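Local coordinates for cGAS/DncV-like nucleotidyltransferase in E. coli homolog (Elizabethkingia meningoseptica ATCC 13253 = NBRC 12535, PDB 6E0O), which makes cyclic dinucleotide second messengers from nucleoside triphosphates with magnesium, as the signal-producing enzyme of a bacterial CBASS antiphage defence system, at residues 36-39 with 40-44; 96-99 with 100-103; 239-242 with 243-247. All blocks are in the same frame, centred on the assembly; numbering follows the deposited sequence.

How the interactions relate
All three interactions are local, each between residues a few places apart in one chain. Interaction 1 is the turn from helix 21-38 into strand 42-47. Interaction 2 is the capped start of helix 98-113. These two touch: the Phe38 ring meets Tyr96 and Leu101, with Phe38 CE1 3.6 Å from Tyr96 OH. Interaction 3 lies inside helix 236-252, on the opposite side of the chain's centre, with centres about 44 Å from the other two. Each contact mixes buried apolar side chains with more open polar ones. An arginine bonds to helix-end carbonyls in 1, side chains cap a helix start in 2, and regular backbone bonds dominate 3.

Interaction 1 of 3, residues 36-39 with 40-44; sequences AKFG and NRVTI
Phe38 O accepts from Arg41 N at 3.0 Å, with an N-H...O angle of 154°. The Arg41 side chain then folds back over the same helix end. Its NE reaches Phe38 O at 3.3 Å, a weak bond, so this carbonyl has two donors from one residue. A second weak bond runs from Arg41 NH2 to Lys37 O, 3.1 Å, with the oxygen at the guanidinium edge and in its plane. A bend at chi3 (-74°) turns the guanidinium back toward the helix. Arg41 NH1 has its own partner, the hydroxyl of Tyr68.

Gly39 is where the chain leaves the helix. Its phi is positive, which glycine adopts readily, and the backbone turns there toward the strand. One face of the Arg41 guanidinium lies near Phe38 CD1, 4.2 Å from NH2. The two planes are 38° apart, so the groups are inclined rather than stacked flat. Further on, Val42 points back at the helix. Its CG1 lies 3.8 Å from Phe38 CB, and its CG2 is 3.9 Å from Gly39 O. The aliphatic part of Lys37 covers one face of the Phe38 ring, with CG over the ring centre.

The turn links helix 21-38 to strand 42-47, an edge of the mixed sheet. Phe38 touches Met66 of strand 62-68 and Asp104 and Thr105 of helix 98-113. Val42 rests on Met66 and Tyr68, and backbone bonds pair Arg41 with Asp69 and Thr43 with Arg67.

Interaction 2 of 3, residues 96-99 with 100-103; sequences YNFD and ELKA
Asn97 and Glu100 exchange bonds between side chain and backbone at the first turn of helix 98-113. Asn97 OD1 accepts from Glu100 N at 3.0 Å, with an N-H...O angle of 164°. The donor is tilted from the plane of the amide carbonyl. The return bond, from Asn97 N to Glu100 OE1, is less sure, because that oxygen sits too close to a neighbour in the model. Asn97 has CG between its backbone N and carbonyl carbon (chi1 57°), which turns OD1 toward the helix start.

Regular helix bonding begins at once. Leu101 N donates to Asn97 O, Lys102 N to Phe98 O, and Ala103 N to Asp99 O.

Two aromatic rings pack against the turn. Tyr96 crosses Leu101 at about a right angle, and its CE2 lies 3.9 Å from Leu101 CD1. Its CE1 is 4.1 Å from Glu100 CB, and its hydroxyl is hydrogen-bonded to Asp104 OD2, further along the helix. Phe98 has CG anti to its backbone N (chi1 -176°), which carries the ring to the later residues Leu101 and Lys102. It meets both side chains obliquely: CD1 is 4.1 Å from Leu101 CD2, and CE2 is 3.8 Å from Lys102 CD. Lys102 runs on fully extended to a salt bridge with Asp162, and its NZ also donates to Lys120 O.

Phe98 and Leu101 face Phe141 of strand 135-147, while Leu101 also meets Met66 and Tyr68 of strand 62-68. The exchange between Asn97, at the N-cap, and Glu100 is a capping box, a motif of helix N-termini.

Interaction 3 of 3, residues 239-242 with 243-247; sequences TLRN and VIVKI
Val243 N donates to Thr239 O at 2.8 Å, and Val243 CG2 lies 3.3 Å from the same oxygen. With CG1 anti to the backbone N (chi1 165°), CG2 is the branch turned back toward that carbonyl. Val243, Asn242 and Leu240 have the most surface buried here.

Asn242 takes part mainly through its backbone. Its O accepts from Lys246 N at 2.9 Å, and Lys246 CB lies 3.2 Å from that oxygen. The amide points elsewhere: ND2 donates to Gln230 O.

Leu240 meets Ile244 one turn on. Leu240 CG and Ile244 CD1 are 4.0 Å apart in an apolar contact. In the backbone, Ile244 N donates to Leu240 O at 3.0 Å, and Ile244 CG1 lies 3.4 Å from that oxygen. Val245 N donates to Arg241 O in the same i to i+4 pattern.

These contacts form two successive turns of helix 236-252. Leu240 and Ile244 lie against Leu289 of helix 275-289, which Val245 meets at Trp286. Thr239 and Leu240 also face helix 188-205, touching Met192.

Interaction 1 of 3, residues 36-39 with 40-44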
ATOM      1  N   ALA A  36      -0.727 -26.227   2.738  1.00 14.39           N
ATOM      2  CA  ALA A  36      -0.768 -27.482   3.482  1.00 15.43           C
ATOM      3  C   ALA A  36      -2.028 -27.589   4.331  1.00 16.53           C
ATOM      4  O   ALA A  36      -2.546 -28.690   4.541  1.00 19.41           O
ATOM      5  CB  ALA A  36       0.477 -27.624   4.358  1.00 17.08           C
ATOM      6  N   LYS A  37      -2.542 -26.465   4.818  1.00 15.40           N
ATOM      7  CA  LYS A  37      -3.772 -26.477   5.601  1.00 14.92           C
ATOM      8  C   LYS A  37      -5.017 -26.191   4.773  1.00 14.99           C
ATOM      9  O   LYS A  37      -6.047 -26.844   4.970  1.00 17.38           O
ATOM     10  CB  LYS A  37      -3.693 -25.474   6.757  1.00 16.31           C
ATOM     11  CG  LYS A  37      -4.945 -25.496   7.629  1.00 17.89           C
ATOM     12  CD  LYS A  37      -4.802 -24.716   8.938  1.00 19.06           C
ATOM     13  CE  LYS A  37      -3.799 -25.333   9.905  1.00 20.22           C
ATOM     14  NZ  LYS A  37      -4.187 -26.679  10.422  1.00 21.70           N
ATOM     15  N   PHE A  38      -4.944 -25.241   3.845  1.00 14.21           N
ATOM     16  CA  PHE A  38      -6.135 -24.716   3.195  1.00 13.95           C
ATOM     17  C   PHE A  38      -6.346 -25.221   1.776  1.00 14.58           C
ATOM     18  O   PHE A  38      -7.447 -25.042   1.235  1.00 15.98           O
ATOM     19  CB  PHE A  38      -6.083 -23.187   3.180  1.00 14.76           C
ATOM     20  CG  PHE A  38      -6.141 -22.574   4.547  1.00 14.72           C
ATOM     21  CD1 PHE A  38      -7.332 -22.516   5.241  1.00 16.55           C
ATOM     22  CD2 PHE A  38      -5.005 -22.065   5.140  1.00 15.08           C
ATOM     23  CE1 PHE A  38      -7.386 -21.949   6.498  1.00 17.35           C
ATOM     24  CE2 PHE A  38      -5.054 -21.501   6.398  1.00 15.83           C
ATOM     25  CZ  PHE A  38      -6.241 -21.443   7.074  1.00 16.35           C
ATOM     26  N   GLY A  39      -5.336 -25.824   1.162  1.00 15.37           N
ATOM     27  CA  GLY A  39      -5.508 -26.327  -0.187  1.00 15.59           C
ATOM     28  C   GLY A  39      -5.965 -25.229  -1.126  1.00 15.48           C
ATOM     29  O   GLY A  39      -5.472 -24.093  -1.091  1.00 15.89           O
ATOM     30  N   ASN A  40      -6.918 -25.567  -1.988  1.00 15.51           N
ATOM     31  CA  ASN A  40      -7.427 -24.624  -2.970  1.00 17.65           C
ATOM     32  C   ASN A  40      -8.573 -23.774  -2.453  1.00 14.32           C
ATOM     33  O   ASN A  40      -9.161 -23.006  -3.223  1.00 15.79           O
ATOM     34  CB  ASN A  40      -7.861 -25.334  -4.239  1.00 23.51           C
ATOM     35  CG  ASN A  40      -6.693 -25.607  -5.187  1.00 31.89           C
ATOM     36  OD1 ASN A  40      -5.685 -24.916  -5.155  1.00 31.76           O
ATOM     37  ND2 ASN A  40      -6.841 -26.617  -6.047  1.00 35.99           N
ATOM     38  N   ARG A  41      -8.865 -23.850  -1.160  1.00 13.65           N
ATOM     39  CA  ARG A  41      -9.934 -23.057  -0.574  1.00 13.86           C
ATOM     40  C   ARG A  41      -9.565 -21.596  -0.387  1.00 12.85           C
ATOM     41  O   ARG A  41     -10.421 -20.812   0.046  1.00 14.53           O
ATOM     42  CB  ARG A  41     -10.352 -23.670   0.760  1.00 15.21           C
ATOM     43  CG  ARG A  41     -10.929 -25.070   0.613  1.00 18.97           C
ATOM     44  CD  ARG A  41     -11.345 -25.612   1.959  1.00 23.75           C
ATOM     45  NE  ARG A  41     -10.196 -25.986   2.769  1.00 27.96           N
ATOM     46  CZ  ARG A  41     -10.153 -25.904   4.095  1.00 30.75           C
ATOM     47  NH1 ARG A  41     -11.191 -25.432   4.774  1.00 31.71           N
ATOM     48  NH2 ARG A  41      -9.062 -26.285   4.744  1.00 30.87           N
ATOM     49  N   VAL A  42      -8.329 -21.216  -0.708  1.00 12.60           N
ATOM     50  CA  VAL A  42      -7.884 -19.832  -0.634  1.00 12.30           C
ATOM     51  C   VAL A  42      -7.296 -19.389  -1.965  1.00 12.06           C
ATOM     52  O   VAL A  42      -6.753 -20.194  -2.726  1.00 13.53           O
ATOM     53  CB  VAL A  42      -6.845 -19.616   0.493  1.00 12.05           C
ATOM     54  CG1 VAL A  42      -7.455 -19.930   1.840  1.00 13.76           C
ATOM     55  CG2 VAL A  42      -5.591 -20.467   0.258  1.00 13.06           C
ATOM     56  N   THR A  43      -7.398 -18.090  -2.225  1.00 12.28           N
ATOM     57  CA  THR A  43      -6.609 -17.424  -3.254  1.00 11.11           C
ATOM     58  C   THR A  43      -5.502 -16.666  -2.533  1.00 11.20           C
ATOM     59  O   THR A  43      -5.774 -15.932  -1.579  1.00 13.10           O
ATOM     60  CB  THR A  43      -7.464 -16.424  -4.036  1.00 12.13           C
ATOM     61  OG1 THR A  43      -8.504 -17.106  -4.741  1.00 13.24           O
ATOM     62  CG2 THR A  43      -6.631 -15.648  -5.049  1.00 13.33           C
ATOM     63  N   ILE A  44      -4.263 -16.846  -2.975  1.00 11.42           N
ATOM     64  CA  ILE A  44      -3.121 -16.119  -2.431  1.00 10.94           C
ATOM     65  C   ILE A  44      -2.668 -15.115  -3.481  1.00 11.93           C
ATOM     66  O   ILE A  44      -2.516 -15.464  -4.655  1.00 12.86           O
ATOM     67  CB  ILE A  44      -1.992 -17.075  -2.000  1.00 12.69           C
ATOM     68  CG1 ILE A  44      -2.457 -17.916  -0.797  1.00 14.32           C
ATOM     69  CG2 ILE A  44      -0.740 -16.290  -1.667  1.00 14.44           C
ATOM     70  CD1 ILE A  44      -1.530 -19.071  -0.428  1.00 16.76           C
TER

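Interaction 2 of 3, residues 96-99 with 100-103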
ATOM      1  N   TYR A  96     -18.026 -20.804   9.705  1.00 34.98           N
ATOM      2  CA  TYR A  96     -16.578 -20.582   9.711  1.00 32.91           C
ATOM      3  C   TYR A  96     -16.299 -19.080   9.744  1.00 30.93           C
ATOM      4  O   TYR A  96     -16.336 -18.396   8.710  1.00 34.31           O
ATOM      5  CB  TYR A  96     -15.936 -21.234   8.491  1.00 32.67           C
ATOM      6  CG  TYR A  96     -14.426 -21.315   8.536  1.00 32.92           C
ATOM      7  CD1 TYR A  96     -13.771 -22.070   9.505  1.00 34.16           C
ATOM      8  CD2 TYR A  96     -13.652 -20.656   7.593  1.00 30.05           C
ATOM      9  CE1 TYR A  96     -12.391 -22.147   9.538  1.00 34.08           C
ATOM     10  CE2 TYR A  96     -12.280 -20.740   7.613  1.00 28.38           C
ATOM     11  CZ  TYR A  96     -11.650 -21.482   8.592  1.00 31.19           C
ATOM     12  OH  TYR A  96     -10.273 -21.567   8.616  1.00 28.48           O
ATOM     13  N   ASN A  97     -16.016 -18.579  10.942  1.00 24.00           N
ATOM     14  CA  ASN A  97     -15.914 -17.151  11.192  1.00 23.84           C
ATOM     15  C   ASN A  97     -14.467 -16.685  11.120  1.00 19.83           C
ATOM     16  O   ASN A  97     -13.528 -17.479  11.031  1.00 18.20           O
ATOM     17  CB  ASN A  97     -16.490 -16.825  12.569  1.00 30.19           C
ATOM     18  CG  ASN A  97     -15.811 -17.610  13.674  1.00 36.93           C
ATOM     19  OD1 ASN A  97     -14.655 -17.352  14.016  1.00 36.03           O
ATOM     20  ND2 ASN A  97     -16.524 -18.585  14.231  1.00 42.38           N
ATOM     21  N   PHE A  98     -14.290 -15.366  11.206  1.00 16.48           N
ATOM     22  CA  PHE A  98     -12.963 -14.816  10.977  1.00 14.71           C
ATOM     23  C   PHE A  98     -11.982 -15.206  12.080  1.00 14.62           C
ATOM     24  O   PHE A  98     -10.800 -15.447  11.805  1.00 15.08           O
ATOM     25  CB  PHE A  98     -12.976 -13.299  10.817  1.00 15.16           C
ATOM     26  CG  PHE A  98     -11.623 -12.770  10.483  1.00 14.09           C
ATOM     27  CD1 PHE A  98     -11.129 -12.913   9.206  1.00 14.64           C
ATOM     28  CD2 PHE A  98     -10.800 -12.253  11.460  1.00 14.82           C
ATOM     29  CE1 PHE A  98      -9.860 -12.492   8.896  1.00 14.25           C
ATOM     30  CE2 PHE A  98      -9.528 -11.833  11.154  1.00 14.33           C
ATOM     31  CZ  PHE A  98      -9.063 -11.954   9.875  1.00 14.03           C
ATOM     32  N   ASP A  99     -12.434 -15.248  13.338  1.00 15.10           N
ATOM     33  CA  ASP A  99     -11.519 -15.599  14.417  1.00 16.95           C
ATOM     34  C   ASP A  99     -10.897 -16.964  14.172  1.00 15.61           C
ATOM     35  O   ASP A  99      -9.686 -17.146  14.351  1.00 15.19           O
ATOM     36  CB  ASP A  99     -12.247 -15.616  15.760  1.00 20.87           C
ATOM     37  CG  ASP A  99     -12.664 -14.247  16.217  1.00 27.07           C
ATOM     38  OD1 ASP A  99     -12.076 -13.254  15.746  1.00 27.98           O
ATOM     39  OD2 ASP A  99     -13.579 -14.164  17.064  1.00 32.56           O
ATOM     40  N   GLU A 100     -11.715 -17.935  13.755  1.00 16.81           N
ATOM     41  CA  GLU A 100     -11.209 -19.268  13.450  1.00 15.64           C
ATOM     42  C   GLU A 100     -10.257 -19.224  12.263  1.00 14.73           C
ATOM     43  O   GLU A 100      -9.220 -19.894  12.267  1.00 15.24           O
ATOM     44  CB  GLU A 100     -12.370 -20.205  13.124  1.00 19.17           C
ATOM     45  CG  GLU A 100     -13.358 -20.462  14.220  1.00 28.20           C
ATOM     46  CD  GLU A 100     -14.562 -21.228  13.687  1.00 34.88           C
ATOM     47  OE1 GLU A 100     -15.599 -20.591  13.393  1.00 37.24           O
ATOM     48  OE2 GLU A 100     -14.452 -22.459  13.516  1.00 38.71           O
ATOM     49  N   LEU A 101     -10.610 -18.463  11.221  1.00 14.69           N
ATOM     50  CA  LEU A 101      -9.725 -18.350  10.062  1.00 12.85           C
ATOM     51  C   LEU A 101      -8.353 -17.832  10.473  1.00 12.92           C
ATOM     52  O   LEU A 101      -7.326 -18.397  10.084  1.00 12.68           O
ATOM     53  CB  LEU A 101     -10.336 -17.441   8.998  1.00 13.87           C
ATOM     54  CG  LEU A 101      -9.442 -17.199   7.780  1.00 13.38           C
ATOM     55  CD1 LEU A 101      -9.186 -18.481   7.002  1.00 15.07           C
ATOM     56  CD2 LEU A 101     -10.064 -16.145   6.872  1.00 14.96           C
ATOM     57  N   LYS A 102      -8.313 -16.753  11.256  1.00 12.54           N
ATOM     58  CA  LYS A 102      -7.025 -16.166  11.604  1.00 12.03           C
ATOM     59  C   LYS A 102      -6.232 -17.098  12.507  1.00 12.51           C
ATOM     60  O   LYS A 102      -5.013 -17.227  12.358  1.00 13.00           O
ATOM     61  CB  LYS A 102      -7.221 -14.784  12.227  1.00 13.65           C
ATOM     62  CG  LYS A 102      -5.919 -14.058  12.481  1.00 13.01           C
ATOM     63  CD  LYS A 102      -6.137 -12.598  12.804  1.00 14.02           C
ATOM     64  CE  LYS A 102      -4.835 -11.874  13.048  1.00 15.30           C
ATOM     65  NZ  LYS A 102      -5.085 -10.470  13.454  1.00 15.43           N
ATOM     66  N   ALA A 103      -6.906 -17.761  13.448  1.00 13.87           N
ATOM     67  CA  ALA A 103      -6.217 -18.719  14.311  1.00 14.57           C
ATOM     68  C   ALA A 103      -5.663 -19.888  13.506  1.00 14.35           C
ATOM     69  O   ALA A 103      -4.541 -20.345  13.747  1.00 14.29           O
ATOM     70  CB  ALA A 103      -7.164 -19.230  15.395  1.00 16.41           C
TER

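Interaction 3 of 3, residues 239-242 with 243-247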
ATOM      1  N   THR A 239       7.974  18.487 -11.863  1.00 11.92           N
ATOM      2  CA  THR A 239       6.826  17.624 -11.599  1.00 11.14           C
ATOM      3  C   THR A 239       6.568  17.519 -10.105  1.00 11.41           C
ATOM      4  O   THR A 239       5.425  17.621  -9.651  1.00 11.98           O
ATOM      5  CB  THR A 239       7.049  16.230 -12.194  1.00 11.71           C
ATOM      6  OG1 THR A 239       7.071  16.313 -13.619  1.00 12.48           O
ATOM      7  CG2 THR A 239       5.944  15.271 -11.754  1.00 12.48           C
ATOM      8  N   LEU A 240       7.630  17.302  -9.325  1.00 11.19           N
ATOM      9  CA  LEU A 240       7.475  17.170  -7.879  1.00 11.30           C
ATOM     10  C   LEU A 240       6.960  18.467  -7.278  1.00 11.57           C
ATOM     11  O   LEU A 240       6.097  18.450  -6.396  1.00 11.83           O
ATOM     12  CB  LEU A 240       8.803  16.754  -7.251  1.00 12.06           C
ATOM     13  CG  LEU A 240       8.826  16.528  -5.735  1.00 12.62           C
ATOM     14  CD1 LEU A 240       7.852  15.445  -5.308  1.00 13.25           C
ATOM     15  CD2 LEU A 240      10.256  16.195  -5.314  1.00 14.12           C
ATOM     16  N   ARG A 241       7.454  19.606  -7.769  1.00 11.99           N
ATOM     17  CA  ARG A 241       6.903  20.892  -7.355  1.00 13.30           C
ATOM     18  C   ARG A 241       5.413  20.960  -7.656  1.00 11.95           C
ATOM     19  O   ARG A 241       4.605  21.324  -6.790  1.00 12.56           O
ATOM     20  CB  ARG A 241       7.635  22.026  -8.070  1.00 13.61           C
ATOM     21  CG  ARG A 241       7.292  23.384  -7.523  1.00 14.28           C
ATOM     22  CD  ARG A 241       7.883  24.486  -8.386  1.00 21.56           C
ATOM     23  NE  ARG A 241       7.914  25.758  -7.672  1.00 26.32           N
ATOM     24  CZ  ARG A 241       6.900  26.608  -7.605  1.00 29.56           C
ATOM     25  NH1 ARG A 241       5.754  26.331  -8.215  1.00 34.72           N
ATOM     26  NH2 ARG A 241       7.040  27.736  -6.919  1.00 27.73           N
ATOM     27  N   ASN A 242       5.025  20.594  -8.882  1.00 11.94           N
ATOM     28  CA  ASN A 242       3.614  20.633  -9.252  1.00 11.96           C
ATOM     29  C   ASN A 242       2.773  19.745  -8.340  1.00 12.16           C
ATOM     30  O   ASN A 242       1.676  20.132  -7.927  1.00 12.78           O
ATOM     31  CB  ASN A 242       3.424  20.142 -10.686  1.00 11.69           C
ATOM     32  CG  ASN A 242       3.903  21.111 -11.726  1.00 12.28           C
ATOM     33  OD1 ASN A 242       4.227  22.264 -11.435  1.00 13.71           O
ATOM     34  ND2 ASN A 242       3.931  20.653 -12.968  1.00 13.99           N
ATOM     35  N   VAL A 243       3.266  18.537  -8.041  1.00 11.16           N
ATOM     36  CA  VAL A 243       2.528  17.589  -7.209  1.00 10.73           C
ATOM     37  C   VAL A 243       2.305  18.161  -5.818  1.00 11.03           C
ATOM     38  O   VAL A 243       1.186  18.139  -5.289  1.00 11.27           O
ATOM     39  CB  VAL A 243       3.286  16.249  -7.154  1.00 11.40           C
ATOM     40  CG1 VAL A 243       2.773  15.369  -6.019  1.00 11.88           C
ATOM     41  CG2 VAL A 243       3.148  15.506  -8.475  1.00 12.18           C
ATOM     42  N   ILE A 244       3.375  18.660  -5.195  1.00 11.02           N
ATOM     43  CA  ILE A 244       3.261  19.169  -3.830  1.00 11.30           C
ATOM     44  C   ILE A 244       2.326  20.374  -3.791  1.00 10.83           C
ATOM     45  O   ILE A 244       1.435  20.466  -2.936  1.00 11.76           O
ATOM     46  CB  ILE A 244       4.649  19.484  -3.243  1.00 12.33           C
ATOM     47  CG1 ILE A 244       5.469  18.196  -3.107  1.00 11.92           C
ATOM     48  CG2 ILE A 244       4.504  20.203  -1.915  1.00 13.44           C
ATOM     49  CD1 ILE A 244       6.936  18.404  -2.760  1.00 13.33           C
ATOM     50  N   VAL A 245       2.520  21.324  -4.715  1.00 11.41           N
ATOM     51  CA  VAL A 245       1.683  22.522  -4.721  1.00 12.72           C
ATOM     52  C   VAL A 245       0.222  22.152  -4.945  1.00 11.16           C
ATOM     53  O   VAL A 245      -0.679  22.685  -4.285  1.00 12.57           O
ATOM     54  CB  VAL A 245       2.176  23.521  -5.785  1.00 14.50           C
ATOM     55  CG1 VAL A 245       1.172  24.664  -5.952  1.00 16.42           C
ATOM     56  CG2 VAL A 245       3.545  24.063  -5.417  1.00 16.80           C
ATOM     57  N   LYS A 246      -0.044  21.233  -5.878  1.00 12.09           N
ATOM     58  CA  LYS A 246      -1.428  20.876  -6.173  1.00 11.92           C
ATOM     59  C   LYS A 246      -2.111  20.244  -4.963  1.00 10.96           C
ATOM     60  O   LYS A 246      -3.238  20.612  -4.615  1.00 12.24           O
ATOM     61  CB  LYS A 246      -1.485  19.940  -7.379  1.00 11.93           C
ATOM     62  CG  LYS A 246      -2.888  19.469  -7.747  1.00 12.99           C
ATOM     63  CD  LYS A 246      -3.854  20.602  -8.011  1.00 14.98           C
ATOM     64  CE  LYS A 246      -5.168  20.093  -8.598  1.00 18.08           C
ATOM     65  NZ  LYS A 246      -6.276  21.088  -8.424  1.00 20.71           N
ATOM     66  N   ILE A 247      -1.451  19.284  -4.308  1.00 11.67           N
ATOM     67  CA  ILE A 247      -2.064  18.647  -3.144  1.00 11.69           C
ATOM     68  C   ILE A 247      -2.274  19.671  -2.035  1.00 10.67           C
ATOM     69  O   ILE A 247      -3.340  19.742  -1.421  1.00 11.05           O
ATOM     70  CB  ILE A 247      -1.217  17.452  -2.668  1.00 10.91           C
ATOM     71  CG1 ILE A 247      -1.177  16.367  -3.739  1.00 11.25           C
ATOM     72  CG2 ILE A 247      -1.769  16.886  -1.363  1.00 11.07           C
ATOM     73  CD1 ILE A 247      -0.083  15.335  -3.535  1.00 11.18           C
TER